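Side-chain contact in GTP-binding nuclear protein GSP1 (Encephalitozoon cuniculi, PDB 4DJT), which probably binds and hydrolyses GTP as a Ran-family small GTPase that serves protein import into the nucleus and RNA export: residues C15-G20 / K108-V113. Residues are numbered along the deposited sequence; the frame is centred on the assembly and turned at random.
Sequences CLIGDG and KEFQAV. With GDP (guanosine-5'-diphosphate), chain C.
I17 and F110 meet through purely apolar atoms: the δ-methyl CD1 of I17 reaches CB of F110 at 4.0 Å, and the two side chains run at about a right angle to each other. CG1 of I17 sits between the backbone N and the carbonyl carbon (chi1 47°), and the extended branch then carries CD1 towards the helix, while F110 holds CG anti to its own backbone N (chi1 176°), which lays the ring back along the strand towards C15. C15, two residues back on the same side of the strand, supplies the second contact, its CB 4.3 Å from CE1 of F110. Both neighbours approach the ring obliquely.

The fit is light, burying 117 Å² in all, yet all three residues are buried. A β-branched aliphatic chain suits a strand and spans the distance to the helix; the small C15 lets the broad phenylalanine ring pack close beside it. A85 and A88 also touch the F110 side chain, and Y81 and Y82 of helix 79-82 pack on C15 and I17, respectively.

Polar ties lie beyond the apolar patch: D19 OD1 accepts a hydrogen bond from W106 NE1, earlier on helix 103-114, and E109 OE2 bonds to Y82 OH. Helix 103-114 thus packs on the central strand 11-17 of the Ras-like α/β fold, just where that strand runs into the P-loop that wraps the GDP phosphates.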
loop_
_atom_site.group_PDB
_atom_site.type_symbol
_atom_site.label_atom_id
_atom_site.label_comp_id
_atom_site.label_asym_id
_atom_site.label_seq_id
_atom_site.Cartn_x
_atom_site.Cartn_y
_atom_site.Cartn_z
ATOM N N CYS A 15 -0.041 -5.320 2.735
ATOM C CA CYS A 15 1.209 -4.639 3.105
ATOM C C CYS A 15 1.506 -3.468 2.210
ATOM O O CYS A 15 1.501 -3.607 0.975
ATOM C CB CYS A 15 2.405 -5.598 3.029
ATOM S SG CYS A 15 2.315 -6.927 4.263
ATOM N N LEU A 16 1.802 -2.321 2.816
ATOM C CA LEU A 16 2.408 -1.206 2.054
ATOM C C LEU A 16 3.902 -1.372 2.029
ATOM O O LEU A 16 4.542 -1.502 3.063
ATOM C CB LEU A 16 2.076 0.155 2.675
ATOM C CG LEU A 16 0.633 0.420 2.947
ATOM C CD1 LEU A 16 0.458 1.839 3.546
ATOM C CD2 LEU A 16 -0.206 0.230 1.683
ATOM N N ILE A 17 4.461 -1.317 0.846
ATOM C CA ILE A 17 5.889 -1.459 0.673
ATOM C C ILE A 17 6.420 -0.431 -0.300
ATOM O O ILE A 17 5.665 0.197 -1.042
ATOM C CB ILE A 17 6.243 -2.870 0.205
ATOM C CG1 ILE A 17 5.351 -3.329 -0.940
ATOM C CG2 ILE A 17 6.096 -3.819 1.371
ATOM C CD1 ILE A 17 5.789 -4.682 -1.541
ATOM N N GLY A 18 7.738 -0.254 -0.254
ATOM C CA GLY A 18 8.403 0.773 -1.020
ATOM C C GLY A 18 9.392 1.530 -0.157
ATOM O O GLY A 18 9.319 1.497 1.074
ATOM N N ASP A 19 10.324 2.212 -0.811
ATOM C CA ASP A 19 11.406 2.877 -0.093
ATOM C C ASP A 19 10.909 3.922 0.893
ATOM O O ASP A 19 9.841 4.486 0.736
ATOM C CB ASP A 19 12.360 3.548 -1.055
ATOM C CG ASP A 19 13.322 2.566 -1.727
ATOM O OD1 ASP A 19 13.267 1.318 -1.488
ATOM O OD2 ASP A 19 14.158 3.081 -2.469
ATOM N N GLY A 20 11.740 4.210 1.882
ATOM C CA GLY A 20 11.511 5.339 2.740
ATOM C C GLY A 20 11.351 6.600 1.907
ATOM O O GLY A 20 12.095 6.836 0.916
ATOM N N LYS A 108 10.534 -8.857 -4.749
ATOM C CA LYS A 108 11.163 -10.151 -4.411
ATOM C C LYS A 108 11.070 -10.417 -2.910
ATOM O O LYS A 108 10.815 -11.530 -2.501
ATOM C CB LYS A 108 12.633 -10.230 -4.863
ATOM N N GLU A 109 11.229 -9.374 -2.107
ATOM C CA GLU A 109 11.172 -9.502 -0.666
ATOM C C GLU A 109 9.753 -9.943 -0.222
ATOM O O GLU A 109 9.606 -10.847 0.617
ATOM C CB GLU A 109 11.574 -8.168 -0.039
ATOM C CG GLU A 109 11.856 -8.206 1.445
ATOM C CD GLU A 109 12.349 -6.872 1.973
ATOM O OE1 GLU A 109 13.346 -6.344 1.415
ATOM O OE2 GLU A 109 11.735 -6.358 2.922
ATOM N N PHE A 110 8.726 -9.340 -0.827
ATOM C CA PHE A 110 7.344 -9.657 -0.524
ATOM C C PHE A 110 7.006 -11.088 -0.951
ATOM O O PHE A 110 6.511 -11.886 -0.134
ATOM C CB PHE A 110 6.392 -8.620 -1.182
ATOM C CG PHE A 110 4.931 -8.915 -0.992
ATOM C CD1 PHE A 110 4.293 -8.622 0.205
ATOM C CD2 PHE A 110 4.185 -9.482 -2.013
ATOM C CE1 PHE A 110 2.949 -8.905 0.379
ATOM C CE2 PHE A 110 2.837 -9.758 -1.844
ATOM C CZ PHE A 110 2.215 -9.457 -0.660
ATOM N N GLN A 111 7.312 -11.406 -2.213
ATOM C CA GLN A 111 7.072 -12.708 -2.769
ATOM C C GLN A 111 7.895 -13.805 -2.110
ATOM O O GLN A 111 7.465 -14.945 -2.077
ATOM C CB GLN A 111 7.300 -12.692 -4.282
ATOM C CG GLN A 111 6.406 -11.704 -4.983
ATOM C CD GLN A 111 6.405 -11.872 -6.458
ATOM O OE1 GLN A 111 7.471 -12.037 -7.066
ATOM N NE2 GLN A 111 5.228 -11.849 -7.058
ATOM N N ALA A 112 9.049 -13.460 -1.563
ATOM C CA ALA A 112 9.866 -14.468 -0.856
ATOM C C ALA A 112 9.154 -15.003 0.409
ATOM O O ALA A 112 9.398 -16.129 0.831
ATOM C CB ALA A 112 11.220 -13.882 -0.482
ATOM N N VAL A 113 8.288 -14.176 1.004
ATOM C CA VAL A 113 7.455 -14.594 2.126
ATOM C C VAL A 113 6.021 -15.072 1.764
ATOM O O VAL A 113 5.556 -16.056 2.330
ATOM C CB VAL A 113 7.387 -13.457 3.206
ATOM C CG1 VAL A 113 6.493 -13.868 4.367
ATOM C CG2 VAL A 113 8.769 -13.125 3.711
HETATM P PB GDP C . 7.078 6.921 3.649
HETATM O O1B GDP C . 6.030 6.508 4.695
HETATM O O2B GDP C . 7.023 6.130 2.352
HETATM O O3B GDP C . 8.465 7.086 4.265
HETATM O O3A GDP C . 6.769 8.440 3.189
HETATM P PA GDP C . 5.968 9.581 3.959
HETATM O O1A GDP C . 4.466 9.393 3.873
HETATM O O2A GDP C . 6.600 9.754 5.305
HETATM O "O5'" GDP C . 6.242 10.883 3.099
HETATM C "C5'" GDP C . 7.608 11.248 2.824
HETATM C "C4'" GDP C . 7.616 12.703 2.396
HETATM O "O4'" GDP C . 6.991 12.815 1.134
HETATM C "C3'" GDP C . 6.821 13.586 3.320
HETATM O "O3'" GDP C . 7.451 14.851 3.367
HETATM C "C2'" GDP C . 5.487 13.764 2.666
HETATM O "O2'" GDP C . 4.836 15.018 2.947
HETATM C "C1'" GDP C . 5.878 13.658 1.209
HETATM N N9 GDP C . 4.800 13.086 0.415
HETATM C C8 GDP C . 4.163 11.903 0.569
HETATM N N7 GDP C . 3.206 11.771 -0.384
HETATM C C5 GDP C . 3.281 12.831 -1.186
HETATM C C6 GDP C . 2.580 13.314 -2.388
HETATM O O6 GDP C . 1.653 12.650 -2.939
HETATM N N1 GDP C . 2.971 14.502 -2.897
HETATM C C2 GDP C . 3.965 15.244 -2.333
HETATM N N2 GDP C . 4.311 16.413 -2.874
HETATM N N3 GDP C . 4.639 14.859 -1.231
HETATM C C4 GDP C . 4.328 13.689 -0.645
#